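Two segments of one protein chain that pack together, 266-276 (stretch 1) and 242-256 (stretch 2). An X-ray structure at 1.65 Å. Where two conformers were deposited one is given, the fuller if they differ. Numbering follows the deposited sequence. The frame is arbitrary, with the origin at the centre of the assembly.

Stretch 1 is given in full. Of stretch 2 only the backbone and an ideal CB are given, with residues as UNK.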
# COMPACT_ATOMS: atom_id res chain seq x y z
N SER A 266 -6.36 12.44 6.13
CA SER A 266 -7.47 12.27 7.08
C SER A 266 -7.09 12.70 8.49
O SER A 266 -7.82 13.43 9.13
CB SER A 266 -7.95 10.81 7.12
OG SER A 266 -8.46 10.43 5.87
N LEU A 267 -5.95 12.22 8.97
CA LEU A 267 -5.50 12.56 10.32
C LEU A 267 -5.30 14.05 10.47
O LEU A 267 -5.75 14.65 11.44
CB LEU A 267 -4.20 11.85 10.68
CG LEU A 267 -4.37 10.37 10.95
CD1 LEU A 267 -3.01 9.70 10.93
CD2 LEU A 267 -5.09 10.11 12.28
N GLN A 268 -4.64 14.67 9.50
CA GLN A 268 -4.37 16.09 9.63
C GLN A 268 -5.64 16.93 9.63
O GLN A 268 -5.71 17.95 10.30
CB GLN A 268 -3.42 16.58 8.53
CG GLN A 268 -2.95 18.02 8.72
CD GLN A 268 -2.08 18.21 9.95
OE1 GLN A 268 -0.86 18.08 9.87
NE2 GLN A 268 -2.70 18.52 11.08
N SER A 269 -6.66 16.48 8.90
CA SER A 269 -7.97 17.16 8.86
C SER A 269 -8.69 17.16 10.21
O SER A 269 -9.61 17.96 10.41
CB SER A 269 -8.90 16.53 7.80
OG SER A 269 -9.46 15.31 8.25
N GLU A 270 -8.29 16.28 11.12
CA GLU A 270 -8.98 16.09 12.40
C GLU A 270 -8.31 16.84 13.55
O GLU A 270 -8.82 16.80 14.66
CB GLU A 270 -9.02 14.59 12.76
CG GLU A 270 -9.86 13.75 11.81
CD GLU A 270 -11.36 13.98 11.95
OE1 GLU A 270 -11.80 14.57 12.97
OE2 GLU A 270 -12.10 13.57 11.04
N MSE A 271 -7.19 17.51 13.30
CA MSE A 271 -6.45 18.15 14.38
C MSE A 271 -5.63 19.30 13.89
O MSE A 271 -5.15 19.29 12.77
CB MSE A 271 -5.55 17.14 15.09
CG MSE A 271 -4.45 16.55 14.18
SE MSE A 271 -3.72 14.86 14.89
CE MSE A 271 -5.23 13.64 14.54
N THR A 272 -5.44 20.31 14.74
CA THR A 272 -4.68 21.48 14.33
C THR A 272 -3.17 21.31 14.49
O THR A 272 -2.40 22.03 13.86
CB THR A 272 -5.14 22.74 15.08
OG1 THR A 272 -5.35 22.42 16.44
CG2 THR A 272 -6.43 23.26 14.48
N ARG A 273 -2.74 20.39 15.33
CA ARG A 273 -1.31 20.14 15.51
C ARG A 273 -0.71 19.61 14.22
O ARG A 273 -1.30 18.77 13.54
CB ARG A 273 -1.05 19.18 16.66
CG ARG A 273 -1.69 17.80 16.50
CD ARG A 273 -1.45 17.06 17.78
NE ARG A 273 -2.16 15.79 17.84
CZ ARG A 273 -1.75 14.74 18.54
NH1 ARG A 273 -0.62 14.78 19.21
NH2 ARG A 273 -2.49 13.65 18.58
N SER A 274 0.46 20.13 13.89
CA SER A 274 1.12 19.78 12.64
C SER A 274 1.71 18.39 12.70
O SER A 274 2.46 18.05 13.63
CB SER A 274 2.22 20.79 12.34
OG SER A 274 1.65 22.07 12.21
N LEU A 275 1.39 17.59 11.69
CA LEU A 275 1.91 16.24 11.57
C LEU A 275 3.02 16.16 10.53
O LEU A 275 3.01 16.88 9.53
CB LEU A 275 0.79 15.29 11.17
CG LEU A 275 -0.41 15.26 12.10
CD1 LEU A 275 -1.41 14.19 11.64
CD2 LEU A 275 -0.00 15.02 13.55
N ALA A 276 3.99 15.32 10.81
CA ALA A 276 5.10 15.06 9.90
C ALA A 276 5.24 13.56 9.72
O ALA A 276 4.62 12.77 10.43
CB ALA A 276 6.38 15.66 10.43
N UNK A 242 -7.73 3.28 11.88
CA UNK A 242 -6.88 4.46 11.87
C UNK A 242 -7.69 5.68 11.42
O UNK A 242 -8.46 5.61 10.46
CB UNK A 242 -5.67 4.25 10.96
N UNK A 243 -7.50 6.78 12.13
CA UNK A 243 -8.09 8.07 11.81
C UNK A 243 -9.58 8.18 12.17
O UNK A 243 -10.17 9.24 12.00
CB UNK A 243 -7.91 8.35 10.32
N UNK A 244 -10.15 7.10 12.71
CA UNK A 244 -11.50 7.10 13.29
C UNK A 244 -11.47 7.94 14.56
O UNK A 244 -10.42 8.08 15.17
CB UNK A 244 -11.98 5.68 13.58
N UNK A 245 -12.62 8.47 15.00
CA UNK A 245 -12.64 9.13 16.32
C UNK A 245 -12.14 8.28 17.50
O UNK A 245 -11.72 8.84 18.49
CB UNK A 245 -14.07 9.58 16.62
N UNK A 246 -12.18 6.95 17.38
CA UNK A 246 -11.65 6.07 18.41
C UNK A 246 -10.12 5.90 18.42
O UNK A 246 -9.58 5.24 19.30
CB UNK A 246 -12.30 4.69 18.25
N UNK A 247 -9.44 6.48 17.43
CA UNK A 247 -7.99 6.44 17.33
C UNK A 247 -7.41 7.41 18.37
O UNK A 247 -7.77 8.59 18.36
CB UNK A 247 -7.52 6.80 15.92
N UNK A 248 -6.55 6.92 19.28
CA UNK A 248 -6.02 7.85 20.30
C UNK A 248 -5.29 9.07 19.75
O UNK A 248 -5.20 10.10 20.43
CB UNK A 248 -5.06 7.09 21.22
N UNK A 249 -4.76 8.96 18.54
CA UNK A 249 -4.12 10.12 17.93
C UNK A 249 -5.14 11.20 17.62
O UNK A 249 -4.90 12.38 17.85
CB UNK A 249 -3.38 9.72 16.66
N UNK A 250 -6.30 10.79 17.11
CA UNK A 250 -7.40 11.72 16.85
C UNK A 250 -7.92 12.35 18.14
O UNK A 250 -8.35 13.51 18.15
CB UNK A 250 -8.54 11.00 16.13
N UNK A 251 -7.87 11.60 19.23
CA UNK A 251 -8.31 12.09 20.54
C UNK A 251 -7.29 12.97 21.25
O UNK A 251 -7.57 13.53 22.31
CB UNK A 251 -8.65 10.90 21.44
N UNK A 252 -6.10 13.07 20.67
CA UNK A 252 -5.01 13.82 21.28
C UNK A 252 -4.28 13.13 22.42
O UNK A 252 -3.52 13.76 23.15
CB UNK A 252 -5.56 15.15 21.79
N UNK A 253 -4.52 11.83 22.57
CA UNK A 253 -3.98 11.05 23.67
C UNK A 253 -2.67 10.37 23.29
O UNK A 253 -1.91 9.94 24.16
CB UNK A 253 -5.00 10.00 24.12
N UNK A 254 -2.42 10.25 21.98
CA UNK A 254 -1.19 9.65 21.46
C UNK A 254 -0.57 10.62 20.47
O UNK A 254 -1.28 11.38 19.80
CB UNK A 254 -1.46 8.29 20.80
N UNK A 255 0.75 10.59 20.36
CA UNK A 255 1.47 11.54 19.53
C UNK A 255 2.05 10.99 18.24
O UNK A 255 2.71 11.72 17.51
CB UNK A 255 2.61 12.15 20.35
N UNK A 256 1.77 9.72 17.92
CA UNK A 256 2.28 9.11 16.68
C UNK A 256 1.56 7.83 16.37
O UNK A 256 1.01 7.18 17.25
CB UNK A 256 3.78 8.84 16.78

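At position 242 the ideal CB has nothing of stretch 1 within 5.5 Å, so the contact sets no preference; the residue is Thr-242. Position 243 differs. Its CA-to-CB bond points toward stretch 1, and the ideal CB lies 3.9 Å from Leu-267 CD2 and 4.0 Å from Ser-266 CB. The phi of 76° favours glycine, and so little space in that direction suits a small side chain. Ala-243 is found, its CB 3.8 Å from Leu-267 CD2.

Positions 244, 245 and 246 have no stretch 1 atom near their ideal CB, and many residues would serve. The phi of -55° at 245 admits proline. They are Asp-244, Pro-245 and Thr-246; Asp-244 OD2 accepts from Thr-246 N at 3.0 Å, bracing the turn.

Position 247 points toward stretch 1, but its ideal CB is 5.5 Å from Leu-267 CD2, leaving room for a medium side chain, polar or apolar. Asp-247 turns its carboxylate to its own stretch's backbone: OD2 accepts from Ala-243 N at 2.9 Å and OD1 from N of 249 at 2.9 Å. At 248 the bond points away and phi is -58°, compatible with proline among others; Pro-248 is present.

At 249 CA-to-CB runs sideways, with Arg-273 NH2 at 4.5 Å and Leu-267 CD2 at 4.7 Å from the ideal CB. A long, unbranched apolar chain such as methionine could reach Leu-275; a leucine would stop short. Met-249, as selenomethionine, extends with all three chi angles t, bringing CE to 3.5 Å from Leu-275 CD2. Its backbone O accepts from Arg-273 NH2 at 2.8 Å.

At 250 the ideal CB is 4.5 Å from Met-271 CE, 4.9 Å from Glu-270 CB and 5.2 Å from Leu-267 CD2, which suits a compact apolar side chain. Val-250 places CG2 3.8 Å from Leu-267 CD2 and 4.2 Å from Met-271 CE. A water links Val-250 O to Glu-270 O.

Position 251 points away and is unconstrained by stretch 1; Gln-251 bonds through NE2 to Pro-245 O at 3.1 Å. At 252 phi is 78°, which by itself favours glycine, and Gly-252 CA lies 3.7 Å from Arg-273 NH2. Position 253 points away: Lys-253.

The ideal CB at 254 meets nothing, so the backbone matters: Ser-254 O accepts from Arg-273 NH2 at 2.8 Å. At 255 the ideal CB is 4.3 Å from Arg-273 NH1, inviting an acid or another acceptor. Asp-255 OD1 forms a salt bridge with Arg-273 NH1 at 2.7 Å, near the guanidinium plane. Position 256 points away; it is Ala-256.

Stretch 2 242-256: TADPTDPMVQGKSDA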
# COMPACT_ATOMS: atom_id res chain seq x y z
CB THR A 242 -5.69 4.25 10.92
OG1 THR A 242 -4.88 3.21 11.45
CG2 THR A 242 -4.87 5.50 10.76
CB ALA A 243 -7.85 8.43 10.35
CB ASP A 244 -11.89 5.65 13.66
CG ASP A 244 -13.35 5.49 14.02
OD1 ASP A 244 -14.18 5.44 13.08
OD2 ASP A 244 -13.68 5.39 15.24
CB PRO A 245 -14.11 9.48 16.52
CG PRO A 245 -14.64 9.64 15.14
CD PRO A 245 -13.92 8.62 14.31
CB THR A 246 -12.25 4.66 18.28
OG1 THR A 246 -11.95 4.14 16.98
CG2 THR A 246 -13.75 4.70 18.49
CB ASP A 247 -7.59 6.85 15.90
CG ASP A 247 -6.08 6.83 15.66
OD1 ASP A 247 -5.28 6.81 16.62
OD2 ASP A 247 -5.71 6.85 14.46
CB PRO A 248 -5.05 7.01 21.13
CG PRO A 248 -5.15 5.62 20.65
CD PRO A 248 -6.08 5.54 19.48
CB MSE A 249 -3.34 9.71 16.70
CG MSE A 249 -2.26 10.75 16.53
SE MSE A 249 -1.05 10.15 15.14
CE MSE A 249 -0.10 11.85 15.14
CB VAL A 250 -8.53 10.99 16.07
CG1 VAL A 250 -9.77 11.86 15.93
CG2 VAL A 250 -8.03 10.57 14.69
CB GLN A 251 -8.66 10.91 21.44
CG GLN A 251 -9.74 10.02 20.88
CD GLN A 251 -9.99 8.82 21.75
OE1 GLN A 251 -9.34 8.64 22.78
NE2 GLN A 251 -10.93 8.00 21.35
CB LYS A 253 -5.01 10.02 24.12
CG LYS A 253 -6.29 10.64 24.67
CD LYS A 253 -7.25 9.59 25.19
CE LYS A 253 -8.57 10.21 25.61
NZ LYS A 253 -8.36 11.25 26.65
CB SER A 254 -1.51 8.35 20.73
OG SER A 254 -0.37 7.87 20.05
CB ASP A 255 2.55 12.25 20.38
CG ASP A 255 1.92 13.22 21.40
OD1 ASP A 255 0.75 13.60 21.21
OD2 ASP A 255 2.58 13.60 22.39
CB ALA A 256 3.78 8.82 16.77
O HOH W 1 -8.08 15.58 16.89
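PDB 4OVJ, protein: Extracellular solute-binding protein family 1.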